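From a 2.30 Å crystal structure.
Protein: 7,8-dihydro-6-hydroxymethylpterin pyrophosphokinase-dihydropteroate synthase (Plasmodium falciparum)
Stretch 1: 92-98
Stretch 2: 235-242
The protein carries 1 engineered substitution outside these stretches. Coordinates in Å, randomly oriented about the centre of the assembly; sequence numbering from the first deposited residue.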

ATOM      1  N   LEU B  92      19.189  27.654  40.402  1.00 66.30           N
ATOM      2  CA  LEU B  92      17.806  27.673  40.850  1.00 63.24           C
ATOM      3  C   LEU B  92      17.788  27.589  42.369  1.00 61.87           C
ATOM      4  O   LEU B  92      18.667  26.966  42.963  1.00 61.67           O
ATOM      5  CB  LEU B  92      17.057  26.467  40.273  1.00 62.18           C
ATOM      6  CG  LEU B  92      16.633  26.537  38.805  1.00 59.27           C
ATOM      7  CD1 LEU B  92      16.125  25.176  38.350  1.00 58.01           C
ATOM      8  CD2 LEU B  92      15.566  27.597  38.588  1.00 55.99           C
ATOM      9  N   GLU B  93      16.751  28.179  42.970  1.00 62.85           N
ATOM     10  CA  GLU B  93      16.547  28.096  44.405  1.00 66.51           C
ATOM     11  C   GLU B  93      16.086  26.683  44.739  1.00 64.02           C
ATOM     12  O   GLU B  93      15.193  26.155  44.081  1.00 63.22           O
ATOM     13  CB  GLU B  93      15.490  29.103  44.859  1.00 75.25           C
ATOM     14  CG  GLU B  93      15.929  30.552  44.736  1.00 87.30           C
ATOM     15  CD  GLU B  93      14.782  31.514  44.480  1.00 97.71           C
ATOM     16  OE1 GLU B  93      13.812  31.106  43.806  1.00102.67           O
ATOM     17  OE2 GLU B  93      14.855  32.666  44.955  1.00106.04           O
ATOM     18  N   GLU B  94      16.708  26.092  45.765  1.00 60.24           N
ATOM     19  CA  GLU B  94      16.332  24.768  46.236  1.00 57.03           C
ATOM     20  C   GLU B  94      14.879  24.793  46.704  1.00 51.27           C
ATOM     21  O   GLU B  94      14.380  25.826  47.141  1.00 50.47           O
ATOM     22  CB  GLU B  94      17.293  24.290  47.330  1.00 58.30           C
ATOM     23  CG  GLU B  94      18.623  23.767  46.794  1.00 63.01           C
ATOM     24  CD  GLU B  94      18.677  22.288  46.428  1.00 67.19           C
ATOM     25  OE1 GLU B  94      17.633  21.609  46.524  1.00 65.92           O
ATOM     26  OE2 GLU B  94      19.770  21.808  46.047  1.00 65.79           O
ATOM     27  N   SER B  95      14.199  23.649  46.565  1.00 47.07           N
ATOM     28  CA  SER B  95      12.858  23.452  47.090  1.00 41.74           C
ATOM     29  C   SER B  95      12.952  23.228  48.597  1.00 46.48           C
ATOM     30  O   SER B  95      14.033  22.940  49.105  1.00 48.57           O
ATOM     31  CB  SER B  95      12.188  22.287  46.401  1.00 35.59           C
ATOM     32  OG  SER B  95      10.923  21.996  46.977  1.00 32.40           O
ATOM     33  N   LYS B  96      11.820  23.361  49.303  1.00 46.45           N
ATOM     34  CA  LYS B  96      11.772  23.087  50.729  1.00 48.00           C
ATOM     35  C   LYS B  96      11.251  21.673  50.953  1.00 48.30           C
ATOM     36  O   LYS B  96      11.069  21.245  52.091  1.00 43.54           O
ATOM     37  CB  LYS B  96      10.876  24.094  51.456  1.00 54.24           C
ATOM     38  CG  LYS B  96      11.449  25.495  51.616  1.00 55.67           C
ATOM     39  CD  LYS B  96      10.868  26.217  52.809  1.00 61.53           C
ATOM     40  CE  LYS B  96      11.574  27.526  53.098  1.00 64.54           C
ATOM     41  NZ  LYS B  96      10.947  28.245  54.230  1.00 64.46           N
ATOM     42  N   TYR B  97      10.993  20.956  49.851  1.00 52.37           N
ATOM     43  CA  TYR B  97      10.422  19.625  49.961  1.00 50.86           C
ATOM     44  C   TYR B  97      11.381  18.594  49.386  1.00 50.98           C
ATOM     45  O   TYR B  97      12.136  18.893  48.466  1.00 47.58           O
ATOM     46  CB  TYR B  97       9.028  19.574  49.336  1.00 49.03           C
ATOM     47  CG  TYR B  97       7.942  20.118  50.227  1.00 47.01           C
ATOM     48  CD1 TYR B  97       7.722  21.483  50.337  1.00 49.36           C
ATOM     49  CD2 TYR B  97       7.149  19.270  50.982  1.00 46.23           C
ATOM     50  CE1 TYR B  97       6.731  21.995  51.161  1.00 48.16           C
ATOM     51  CE2 TYR B  97       6.155  19.764  51.812  1.00 48.58           C
ATOM     52  CZ  TYR B  97       5.943  21.131  51.900  1.00 48.41           C
ATOM     53  OH  TYR B  97       4.957  21.616  52.709  1.00 51.51           O
ATOM     54  N   GLU B  98      11.335  17.390  49.968  1.00 59.36           N
ATOM     55  CA  GLU B  98      12.192  16.288  49.567  1.00 63.98           C
ATOM     56  C   GLU B  98      11.823  15.846  48.152  1.00 60.61           C
ATOM     57  O   GLU B  98      10.649  15.632  47.846  1.00 55.89           O
ATOM     58  CB  GLU B  98      12.128  15.148  50.590  1.00 77.37           C
ATOM     59  CG  GLU B  98      10.874  14.283  50.514  1.00 84.73           C
ATOM     60  CD  GLU B  98      10.893  13.038  51.392  1.00 92.43           C
ATOM     61  OE1 GLU B  98      10.594  13.159  52.601  1.00 95.66           O
ATOM     62  OE2 GLU B  98      11.221  11.951  50.869  1.00 96.85           O
TER
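Stretch 2, residues 235-242: LSKYIHLE

Stretch 2 begins in a helix that starts earlier in the chain and goes on as loop, becoming extended at I239 to L241, and it runs antiparallel to stretch 1, E94 facing H240, S95 facing I239 and K96 facing Y238. A single beta bridge joins S95 and I239, whose CA atoms lie 4.7 Å apart; it is closed by two backbone hydrogen bonds, K96 N to Y238 O at 2.9 Å and H240 N to E94 O at 3.2 Å.

K96 covers the most surface. Its CB points toward stretch 2, and its long, largely extended chain carries the ammonium group to the backbone of S236, where K96 NZ donates to S236 O at 2.8 Å. On the way its methylenes pass over one face of the H240 imidazole, K96 CG lying 3.6 Å from the ring centroid of H240, a CH-pi contact that a lysine's aliphatic stem is well suited to make. The ring of H240 also reaches back to the backbone through a weak hydrogen bond, H240 ND1 to S95 O at 3.2 Å.

E93 holds the other end. Its CB packs 3.8 Å from I239 CG2, while its carboxylate accepts a nearly linear hydrogen bond from the backbone, E242 N to E93 OE2 at 3.1 Å, adding a contact beyond the bridge, although E242 is poorly ordered.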

ATOM      1  N   LEU B 235       5.051  31.552  48.563  1.00 45.68           N
ATOM      2  CA  LEU B 235       6.276  31.081  47.948  1.00 48.06           C
ATOM      3  C   LEU B 235       7.219  30.512  49.012  1.00 53.52           C
ATOM      4  O   LEU B 235       7.770  29.426  48.824  1.00 60.11           O
ATOM      5  CB  LEU B 235       6.921  32.221  47.152  1.00 46.63           C
ATOM      6  CG  LEU B 235       6.192  32.654  45.875  1.00 47.62           C
ATOM      7  CD1 LEU B 235       7.007  33.682  45.102  1.00 45.13           C
ATOM      8  CD2 LEU B 235       5.871  31.466  44.976  1.00 48.12           C
ATOM      9  N   SER B 236       7.362  31.222  50.143  1.00 54.20           N
ATOM     10  CA  SER B 236       8.369  30.914  51.153  1.00 51.31           C
ATOM     11  C   SER B 236       8.045  29.600  51.849  1.00 49.04           C
ATOM     12  O   SER B 236       8.924  28.964  52.425  1.00 54.26           O
ATOM     13  CB  SER B 236       8.506  32.027  52.165  1.00 54.50           C
ATOM     14  OG  SER B 236       9.307  33.080  51.651  1.00 57.61           O
ATOM     15  N   LYS B 237       6.768  29.216  51.798  1.00 45.68           N
ATOM     16  CA  LYS B 237       6.301  27.991  52.414  1.00 44.11           C
ATOM     17  C   LYS B 237       6.803  26.791  51.610  1.00 44.89           C
ATOM     18  O   LYS B 237       6.810  25.677  52.128  1.00 48.63           O
ATOM     19  CB  LYS B 237       4.773  28.022  52.503  1.00 44.41           C
ATOM     20  CG  LYS B 237       4.109  26.756  53.021  1.00 45.29           C
ATOM     21  CD  LYS B 237       2.627  26.938  53.285  1.00 48.07           C
ATOM     22  CE  LYS B 237       1.874  25.627  53.406  1.00 50.68           C
ATOM     23  NZ  LYS B 237       2.402  24.738  54.468  1.00 54.06           N
ATOM     24  N   TYR B 238       7.228  27.024  50.357  1.00 40.84           N
ATOM     25  CA  TYR B 238       7.546  25.926  49.454  1.00 40.05           C
ATOM     26  C   TYR B 238       8.944  26.068  48.856  1.00 41.44           C
ATOM     27  O   TYR B 238       9.558  25.060  48.512  1.00 39.73           O
ATOM     28  CB  TYR B 238       6.494  25.779  48.350  1.00 35.62           C
ATOM     29  CG  TYR B 238       5.089  25.560  48.843  1.00 32.83           C
ATOM     30  CD1 TYR B 238       4.737  24.390  49.497  1.00 33.80           C
ATOM     31  CD2 TYR B 238       4.106  26.517  48.645  1.00 31.88           C
ATOM     32  CE1 TYR B 238       3.449  24.180  49.965  1.00 32.34           C
ATOM     33  CE2 TYR B 238       2.814  26.322  49.107  1.00 31.45           C
ATOM     34  CZ  TYR B 238       2.483  25.151  49.768  1.00 31.36           C
ATOM     35  OH  TYR B 238       1.208  24.947  50.219  1.00 33.66           O
ATOM     36  N   ILE B 239       9.436  27.307  48.726  1.00 42.75           N
ATOM     37  CA  ILE B 239      10.745  27.536  48.131  1.00 47.89           C
ATOM     38  C   ILE B 239      11.642  28.275  49.130  1.00 52.78           C
ATOM     39  O   ILE B 239      11.171  29.153  49.856  1.00 58.68           O
ATOM     40  CB  ILE B 239      10.606  28.263  46.772  1.00 48.50           C
ATOM     41  CG1 ILE B 239       9.627  27.546  45.832  1.00 48.01           C
ATOM     42  CG2 ILE B 239      11.963  28.482  46.108  1.00 44.50           C
ATOM     43  CD1 ILE B 239       9.286  28.313  44.571  1.00 47.12           C
ATOM     44  N   HIS B 240      12.926  27.884  49.183  1.00 49.66           N
ATOM     45  CA  HIS B 240      13.961  28.609  49.910  1.00 53.29           C
ATOM     46  C   HIS B 240      14.374  29.823  49.087  1.00 57.42           C
ATOM     47  O   HIS B 240      15.254  29.718  48.233  1.00 58.40           O
ATOM     48  CB  HIS B 240      15.213  27.737  50.137  1.00 51.89           C
ATOM     49  CG  HIS B 240      15.100  26.720  51.226  1.00 53.23           C
ATOM     50  ND1 HIS B 240      15.040  25.359  50.967  1.00 53.14           N
ATOM     51  CD2 HIS B 240      15.059  26.850  52.572  1.00 55.60           C
ATOM     52  CE1 HIS B 240      14.944  24.698  52.105  1.00 56.47           C
ATOM     53  NE2 HIS B 240      14.957  25.592  53.110  1.00 56.62           N
ATOM     54  N   LEU B 241      13.744  30.974  49.352  1.00 64.72           N
ATOM     55  CA  LEU B 241      13.925  32.144  48.503  1.00 75.48           C
ATOM     56  C   LEU B 241      15.215  32.891  48.845  1.00 84.14           C
ATOM     57  O   LEU B 241      15.592  33.000  50.013  1.00 86.33           O
ATOM     58  CB  LEU B 241      12.699  33.052  48.623  1.00 71.29           C
ATOM     59  CG  LEU B 241      11.431  32.499  47.981  1.00 70.72           C
ATOM     60  CD1 LEU B 241      10.191  33.088  48.635  1.00 72.54           C
ATOM     61  CD2 LEU B 241      11.428  32.752  46.481  1.00 67.76           C
ATOM     62  N   GLU B 242      15.866  33.410  47.795  1.00 91.94           N
ATOM     63  CA  GLU B 242      17.102  34.174  47.886  1.00100.60           C
ATOM     64  C   GLU B 242      16.800  35.551  48.495  1.00101.76           C
ATOM     65  O   GLU B 242      17.651  36.044  49.265  1.00 98.80           O
ATOM     66  CB  GLU B 242      17.709  34.346  46.491  1.00101.61           C
ATOM     67  CG  GLU B 242      19.228  34.381  46.474  1.00107.91           C
ATOM     68  CD  GLU B 242      19.914  33.078  46.089  1.00110.82           C
ATOM     69  OE1 GLU B 242      19.456  32.004  46.540  1.00110.20           O
ATOM     70  OE2 GLU B 242      20.906  33.140  45.331  1.00107.54           O
TER
HETATM   71  O   HOH W   1       8.962  23.471  46.247  1.00 34.52           O